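Long-range contacts in putative membrane protein (Corynebacterium diphtheriae NCTC 13129, PDB 3C8I), which is of unknown function but belongs to the DUF3239 family, this chain being the C-terminal part of a probably membrane-bound protein: residues D28-A33 against N126-V131; R46-T51 against F136-L141; T69-V74 against P93-W98. All blocks are in the same frame, centred on the assembly; numbering follows the deposited sequence.

Contact 1. Residues D28-A33 against N126-V131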
# COMPACT_ATOMS: atom_id res chain seq x y z
N ASP B 28 -5.43 11.57 13.67
CA ASP B 28 -5.70 10.14 13.66
C ASP B 28 -5.45 9.47 15.01
O ASP B 28 -5.05 10.11 15.98
CB ASP B 28 -4.92 9.44 12.54
CG ASP B 28 -3.44 9.31 12.83
OD1 ASP B 28 -2.86 10.24 13.42
OD2 ASP B 28 -2.85 8.27 12.45
N MET B 29 -5.75 8.18 15.07
CA MET B 29 -5.49 7.35 16.21
C MET B 29 -4.75 6.08 15.81
O MET B 29 -4.77 5.67 14.65
CB MET B 29 -6.81 6.99 16.93
CG MET B 29 -7.77 6.03 16.22
SD MET B 29 -9.50 6.20 16.87
CE MET B 29 -10.33 7.08 15.55
N VAL B 30 -4.10 5.46 16.77
CA VAL B 30 -3.41 4.20 16.54
C VAL B 30 -4.12 3.15 17.36
O VAL B 30 -4.33 3.31 18.55
CB VAL B 30 -1.90 4.25 16.91
CG1 VAL B 30 -1.24 2.85 16.79
CG2 VAL B 30 -1.16 5.22 16.02
N VAL B 31 -4.54 2.08 16.68
CA VAL B 31 -5.19 0.98 17.33
C VAL B 31 -4.19 -0.18 17.37
O VAL B 31 -3.36 -0.35 16.47
CB VAL B 31 -6.53 0.63 16.63
CG1 VAL B 31 -7.24 -0.48 17.35
CG2 VAL B 31 -7.44 1.87 16.58
N MET B 32 -4.24 -0.95 18.46
CA MET B 32 -3.43 -2.17 18.62
C MET B 32 -4.40 -3.32 18.72
O MET B 32 -5.38 -3.22 19.46
CB MET B 32 -2.58 -2.09 19.90
CG MET B 32 -1.65 -3.31 20.16
SD MET B 32 -0.68 -3.23 21.73
CE MET B 32 0.35 -1.89 21.28
N ALA B 33 -4.13 -4.41 18.01
CA ALA B 33 -4.94 -5.62 18.09
C ALA B 33 -4.12 -6.81 18.53
O ALA B 33 -2.92 -6.87 18.27
CB ALA B 33 -5.62 -5.94 16.71
N ASN B 126 1.05 -0.55 26.38
CA ASN B 126 2.29 0.20 26.59
C ASN B 126 3.46 -0.25 25.72
O ASN B 126 4.45 0.48 25.59
CB ASN B 126 2.68 0.25 28.10
CG ASN B 126 2.82 -1.14 28.76
OD1 ASN B 126 3.26 -2.11 28.14
ND2 ASN B 126 2.49 -1.21 30.06
N LYS B 127 3.34 -1.41 25.05
CA LYS B 127 4.38 -1.86 24.10
C LYS B 127 4.27 -1.23 22.71
O LYS B 127 5.00 -1.64 21.80
CB LYS B 127 4.41 -3.39 23.97
CG LYS B 127 4.71 -4.12 25.27
CD LYS B 127 5.18 -5.56 25.04
CE LYS B 127 5.50 -6.31 26.35
NZ LYS B 127 5.98 -5.45 27.51
N LEU B 128 3.40 -0.24 22.54
CA LEU B 128 3.21 0.45 21.25
C LEU B 128 4.51 0.78 20.52
O LEU B 128 4.65 0.58 19.33
CB LEU B 128 2.38 1.73 21.43
CG LEU B 128 2.10 2.64 20.22
CD1 LEU B 128 1.31 1.90 19.15
CD2 LEU B 128 1.36 3.93 20.65
N ASP B 129 5.48 1.33 21.24
CA ASP B 129 6.70 1.75 20.57
C ASP B 129 7.54 0.56 20.15
O ASP B 129 8.07 0.57 19.06
CB ASP B 129 7.46 2.78 21.41
CG ASP B 129 6.72 4.11 21.47
OD1 ASP B 129 6.51 4.71 20.39
OD2 ASP B 129 6.31 4.54 22.58
N GLN B 130 7.61 -0.49 20.97
CA GLN B 130 8.22 -1.75 20.53
C GLN B 130 7.56 -2.28 19.24
O GLN B 130 8.26 -2.64 18.28
CB GLN B 130 8.13 -2.82 21.62
CG GLN B 130 9.01 -2.58 22.84
CD GLN B 130 8.77 -3.64 23.91
OE1 GLN B 130 8.79 -4.85 23.63
NE2 GLN B 130 8.52 -3.20 25.14
N VAL B 131 6.22 -2.30 19.20
CA VAL B 131 5.51 -2.79 17.99
C VAL B 131 5.84 -1.94 16.79
O VAL B 131 6.13 -2.46 15.70
CB VAL B 131 3.97 -2.82 18.13
CG1 VAL B 131 3.34 -3.38 16.83
CG2 VAL B 131 3.57 -3.65 19.32

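Contact 2. Residues R46-T51 against F136-L141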
# COMPACT_ATOMS: atom_id res chain seq x y z
N ARG B 46 -0.37 -18.39 18.37
CA ARG B 46 0.89 -17.73 18.49
C ARG B 46 0.59 -16.24 18.52
O ARG B 46 0.38 -15.60 17.47
CB ARG B 46 1.77 -18.10 17.31
CG ARG B 46 3.14 -17.49 17.43
CD ARG B 46 4.19 -18.35 16.73
NE ARG B 46 4.85 -19.24 17.66
CZ ARG B 46 5.71 -18.85 18.59
NH1 ARG B 46 6.03 -17.55 18.75
NH2 ARG B 46 6.26 -19.76 19.39
N TRP B 47 0.50 -15.69 19.73
CA TRP B 47 -0.03 -14.34 19.88
C TRP B 47 0.95 -13.27 19.45
O TRP B 47 2.14 -13.40 19.64
CB TRP B 47 -0.47 -14.07 21.32
CG TRP B 47 -1.65 -14.90 21.77
CD1 TRP B 47 -1.66 -15.80 22.79
CD2 TRP B 47 -2.97 -14.90 21.21
NE1 TRP B 47 -2.91 -16.36 22.90
CE2 TRP B 47 -3.73 -15.82 21.95
CE3 TRP B 47 -3.58 -14.22 20.16
CZ2 TRP B 47 -5.07 -16.08 21.67
CZ3 TRP B 47 -4.92 -14.47 19.89
CH2 TRP B 47 -5.64 -15.39 20.65
N ALA B 48 0.41 -12.21 18.88
CA ALA B 48 1.18 -11.05 18.48
C ALA B 48 0.32 -9.78 18.60
O ALA B 48 -0.93 -9.85 18.68
CB ALA B 48 1.72 -11.21 17.05
N LEU B 49 0.99 -8.65 18.61
CA LEU B 49 0.36 -7.34 18.63
C LEU B 49 0.53 -6.71 17.25
O LEU B 49 1.64 -6.69 16.71
CB LEU B 49 1.03 -6.45 19.68
CG LEU B 49 1.07 -7.07 21.08
CD1 LEU B 49 2.00 -6.29 22.00
CD2 LEU B 49 -0.38 -7.21 21.66
N ALA B 50 -0.56 -6.22 16.69
CA ALA B 50 -0.54 -5.58 15.37
C ALA B 50 -1.11 -4.19 15.53
O ALA B 50 -2.18 -4.03 16.09
CB ALA B 50 -1.38 -6.41 14.35
N THR B 51 -0.44 -3.17 15.01
CA THR B 51 -0.97 -1.83 15.08
C THR B 51 -1.37 -1.26 13.73
O THR B 51 -0.89 -1.69 12.68
CB THR B 51 0.02 -0.84 15.78
OG1 THR B 51 1.26 -0.81 15.06
CG2 THR B 51 0.22 -1.19 17.28
N PHE B 136 6.81 -4.61 10.08
CA PHE B 136 5.43 -4.66 9.57
C PHE B 136 4.37 -4.34 10.64
O PHE B 136 3.20 -4.71 10.50
CB PHE B 136 5.13 -6.02 8.94
CG PHE B 136 6.04 -6.39 7.80
CD1 PHE B 136 6.36 -5.45 6.81
CD2 PHE B 136 6.60 -7.66 7.74
CE1 PHE B 136 7.21 -5.79 5.76
CE2 PHE B 136 7.44 -8.02 6.68
CZ PHE B 136 7.75 -7.08 5.69
N ASP B 137 4.78 -3.65 11.70
CA ASP B 137 3.88 -3.30 12.81
C ASP B 137 3.21 -4.54 13.43
O ASP B 137 2.01 -4.56 13.72
CB ASP B 137 2.88 -2.23 12.33
CG ASP B 137 3.56 -0.88 12.04
OD1 ASP B 137 4.68 -0.65 12.57
OD2 ASP B 137 2.98 -0.06 11.31
N LEU B 138 4.02 -5.58 13.62
CA LEU B 138 3.58 -6.84 14.19
C LEU B 138 4.70 -7.33 15.09
O LEU B 138 5.84 -7.50 14.65
CB LEU B 138 3.27 -7.86 13.08
CG LEU B 138 2.67 -9.21 13.47
CD1 LEU B 138 1.25 -9.06 13.93
CD2 LEU B 138 2.71 -10.19 12.25
N LEU B 139 4.38 -7.53 16.36
CA LEU B 139 5.36 -7.97 17.37
C LEU B 139 4.82 -9.22 18.05
O LEU B 139 3.77 -9.18 18.67
CB LEU B 139 5.57 -6.87 18.43
CG LEU B 139 6.63 -7.08 19.53
CD1 LEU B 139 8.03 -6.91 18.95
CD2 LEU B 139 6.42 -6.12 20.73
N GLU B 140 5.54 -10.32 17.93
CA GLU B 140 5.13 -11.53 18.61
C GLU B 140 5.33 -11.38 20.11
O GLU B 140 6.28 -10.75 20.55
CB GLU B 140 5.82 -12.78 18.03
CG GLU B 140 5.15 -13.21 16.70
CD GLU B 140 5.64 -14.55 16.13
OE1 GLU B 140 6.64 -15.10 16.65
OE2 GLU B 140 5.02 -15.03 15.13
N LEU B 141 4.35 -11.85 20.88
CA LEU B 141 4.51 -12.01 22.32
C LEU B 141 5.23 -13.33 22.57
O LEU B 141 5.62 -13.61 23.70
CB LEU B 141 3.16 -11.99 23.05
CG LEU B 141 2.25 -10.77 22.91
CD1 LEU B 141 0.99 -10.97 23.74
CD2 LEU B 141 2.96 -9.50 23.33

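Contact 3. Residues T69-V74 against P93-W98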
# COMPACT_ATOMS: atom_id res chain seq x y z
N THR B 69 -9.83 2.79 24.94
CA THR B 69 -11.16 2.44 24.42
C THR B 69 -11.12 1.14 23.66
O THR B 69 -10.30 0.97 22.76
CB THR B 69 -11.74 3.53 23.47
OG1 THR B 69 -12.01 4.73 24.21
CG2 THR B 69 -13.02 3.04 22.81
N ARG B 70 -12.03 0.23 24.00
CA ARG B 70 -12.11 -1.05 23.32
C ARG B 70 -12.79 -0.97 21.94
O ARG B 70 -13.81 -0.29 21.77
CB ARG B 70 -12.89 -2.04 24.16
CG ARG B 70 -12.30 -2.36 25.51
CD ARG B 70 -13.25 -3.35 26.22
NE ARG B 70 -12.60 -4.10 27.29
CZ ARG B 70 -13.06 -5.24 27.82
NH1 ARG B 70 -14.19 -5.80 27.39
NH2 ARG B 70 -12.37 -5.84 28.79
N ILE B 71 -12.20 -1.67 20.97
CA ILE B 71 -12.64 -1.69 19.58
C ILE B 71 -12.67 -3.15 19.12
O ILE B 71 -11.64 -3.70 18.79
CB ILE B 71 -11.67 -0.92 18.62
CG1 ILE B 71 -11.44 0.53 19.04
CG2 ILE B 71 -12.18 -0.99 17.16
CD1 ILE B 71 -12.70 1.39 19.04
N PRO B 72 -13.85 -3.77 19.07
CA PRO B 72 -13.92 -5.11 18.49
C PRO B 72 -13.52 -5.08 17.00
O PRO B 72 -13.96 -4.20 16.27
CB PRO B 72 -15.40 -5.48 18.65
CG PRO B 72 -15.93 -4.52 19.61
CD PRO B 72 -15.15 -3.29 19.53
N ALA B 73 -12.72 -6.05 16.57
CA ALA B 73 -12.09 -6.01 15.27
C ALA B 73 -12.07 -7.40 14.64
O ALA B 73 -12.43 -8.41 15.30
CB ALA B 73 -10.64 -5.45 15.39
N VAL B 74 -11.71 -7.46 13.37
CA VAL B 74 -11.36 -8.71 12.72
C VAL B 74 -10.06 -8.54 11.94
O VAL B 74 -9.73 -7.43 11.50
CB VAL B 74 -12.48 -9.31 11.79
CG1 VAL B 74 -13.82 -9.43 12.54
CG2 VAL B 74 -12.61 -8.53 10.47
N PRO B 93 -5.65 -5.49 10.98
CA PRO B 93 -6.90 -5.50 11.72
C PRO B 93 -7.83 -4.39 11.22
O PRO B 93 -7.35 -3.34 10.80
CB PRO B 93 -6.47 -5.24 13.15
CG PRO B 93 -5.21 -4.39 13.03
CD PRO B 93 -4.60 -4.71 11.69
N MET B 94 -9.13 -4.63 11.26
CA MET B 94 -10.13 -3.60 10.99
C MET B 94 -11.20 -3.60 12.08
O MET B 94 -11.60 -4.66 12.56
CB MET B 94 -10.81 -3.81 9.61
CG MET B 94 -11.59 -5.11 9.45
SD MET B 94 -12.70 -5.15 7.96
CE MET B 94 -14.03 -4.05 8.45
N PRO B 95 -11.68 -2.41 12.47
CA PRO B 95 -12.81 -2.33 13.38
C PRO B 95 -14.09 -2.85 12.75
O PRO B 95 -14.39 -2.52 11.60
CB PRO B 95 -12.96 -0.84 13.68
CG PRO B 95 -12.01 -0.14 12.82
CD PRO B 95 -11.16 -1.09 12.07
N ILE B 96 -14.85 -3.65 13.50
CA ILE B 96 -16.11 -4.18 12.94
C ILE B 96 -17.13 -3.05 12.73
O ILE B 96 -18.00 -3.15 11.86
CB ILE B 96 -16.73 -5.39 13.73
CG1 ILE B 96 -17.34 -4.97 15.05
CG2 ILE B 96 -15.73 -6.50 13.95
CD1 ILE B 96 -18.25 -6.09 15.64
N ALA B 97 -16.97 -1.96 13.47
CA ALA B 97 -17.78 -0.75 13.28
C ALA B 97 -17.73 -0.16 11.85
O ALA B 97 -18.56 0.68 11.53
CB ALA B 97 -17.40 0.30 14.29
N TRP B 98 -16.76 -0.56 11.02
CA TRP B 98 -16.72 -0.11 9.62
C TRP B 98 -17.72 -0.90 8.77
O TRP B 98 -18.13 -0.45 7.71
CB TRP B 98 -15.34 -0.30 9.00
CG TRP B 98 -14.26 0.64 9.47
CD1 TRP B 98 -14.41 1.77 10.23
CD2 TRP B 98 -12.87 0.55 9.15
NE1 TRP B 98 -13.18 2.37 10.43
CE2 TRP B 98 -12.22 1.64 9.78
CE3 TRP B 98 -12.11 -0.36 8.41
CZ2 TRP B 98 -10.83 1.84 9.68
CZ3 TRP B 98 -10.75 -0.17 8.33
CH2 TRP B 98 -10.12 0.92 8.97
O HOH W 1 -15.48 -1.95 15.94

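Contact 1. Residues D28-A33 against N126-V131
Met-32 has CG anti to the backbone N and SD anti to CA, before a bend at chi3 (-68°) turns CE onto Leu-128, whose own CG is anti to its backbone N (chi1 178°). In Leu-128 the next torsion, chi2 61°, swings CD1 toward the strand, where it meets Val-30 CG1 at 3.6 Å, the two side chains crossing obliquely. Met-32 CE lies 3.7 Å from Leu-128 N and equally 3.7 Å from Leu-128 CA, close to the backbone at the start of the helix. CE also touches Leu-128 CB and Val-131 CG2, the latter at 4.2 Å. This is a helix resting on one face of an antiparallel sheet: Val-30 and Met-32, two positions apart on strand 29-36, point to helix 128-132, while Val-31 between them points away. Unbranched and flexible, methionine suits a place where a slim methyl must reach the first turn; the shorter, beta-branched Val-30 can serve because Leu-128 extends to meet it. Lys-127 is the N-cap residue, and its O takes the N-H of Val-131, with Val-131 N and Lys-127 O 2.9 Å apart, closing the turn that carries Leu-128 and Val-131. Both of these side chains also touch Thr-51 of strand 47-54, and Val-131 packs on Leu-139.

Contact 2. Residues R46-T51 against F136-L141
Leu-49 and Leu-139 form an antiparallel hydrogen-bonded pair, with Leu-49 N to Leu-139 O at 2.8 Å and Leu-139 N to Leu-49 O at 2.9 Å. Leu-141 N to Trp-47 O (3.0 Å) and Thr-51 N to Asp-137 O (3.1 Å) extend the ladder either way, joining 138-140, an outermost strand of the chain's sheet, to strand 47-54.

Apolar contacts occupy both faces. On one, Leu-138 CD1 sits 3.8 Å from Ala-48 CB and touches Ala-50 CB as well; the small alanines suit a place that a leucine branch overlies. On the face of Leu-49, Leu-141 just past the strand brings CD2 to Leu-49 CD1 at 3.6 Å, the side chains crossing at about a right angle.

Among polar side chains, Arg-46 NH1 and Glu-140 OE1 form a salt bridge at 3.3 Å whose hydrogen bond is weak, the guanidinium and carboxylate planes being 36° apart. The carboxylate has a second partner, for OE2 is hydrogen-bonded to Thr-37 OG1. Thr-51 OG1, placed between N and carbonyl carbon (chi1 59°), touches Asp-137 CB at 3.5 Å.

With four backbone bonds and a long, bent ionic contact at the exposed end, the attachment of this C-terminal strand probably rests mainly on the ladder and the leucines.

Contact 3. Residues T69-V74 against P93-W98
Strands 70-80 and 88-95 form a beta hairpin, and at its open end Pro-72, Ala-73 and Val-74 meet Met-94, Pro-95 and Ile-96. Val-74 and Met-94 are an antiparallel hydrogen-bonded pair: Val-74 N reaches Met-94 O at 2.9 Å, and Met-94 N reaches Val-74 O, also at 2.9 Å, each donor lying nearly along the C=O axis. Next comes the non-hydrogen-bonded pair of Ala-73 and Pro-95, a position that suits proline because no N-H toward strand 70-80 is called for. Past it the second strand gives way to a 3-10 turn, yet Ile-96 N still donates to Pro-72 O at 3.0 Å, almost straight at 175°. The same carbonyl oxygen accepts from water 1, with Pro-72 O and the water O 2.7 Å apart, and the water in turn takes the N-H of Ala-97, whose N is 2.9 Å from that water O. One carbonyl oxygen thus holds the start of the turn directly and through water.

The Val-74 and Met-94 side chains lie side by side, pointing the same way, with Val-74 CG2 3.7 Å from Met-94 CG; both atoms occupy the position between backbone N and carbonyl carbon (chi1 62° for Met-94). Val-74 CG1, its other branch, touches Ile-96 CG2 at 3.8 Å, and these side chains cross at about a right angle. Ile-71 CG2 lies 3.6 Å from Pro-95 CB. Branching at CB suits Val-74 and Ile-96, whose two branches can each find a partner close to the backbone. Pro-95 CD also sits over the centre of one face of the Trp-98 ring.

Helix 103-112 packs on Pro-72 and Ile-96 through Ala-109, strand 16-24 flanks Ala-73 through Val-17 and Ala-19, and Trp-98 packs on Ile-54 of strand 47-54 and on Pro-58 of the third subunit, another copy of the protein.

In the fold
All three contacts reach one antiparallel sheet, in the order 88-95, 70-80, 16-24, 29-36, 47-54, 138-140. Contacts 1 and 2, with centres about 10 Å apart, adjoin: Ala-33 N lies 2.8 Å from Ala-50 O, a probable hydrogen bond between neighbouring strands, and Val-131 CG1 is 3.7 Å from Leu-49 O. Along the chain their segments alternate, so helix 128-132 and the strand after it return in succession to strands 29-36 and 47-54. Contact 3 joins strand 88-95, at the opposite edge of the sheet from 138-140, to strand 70-80; its centre is about 14 Å from that of contact 1, which it touches where Ala-33 CB meets Pro-93 CB, and about 16 Å from that of contact 2.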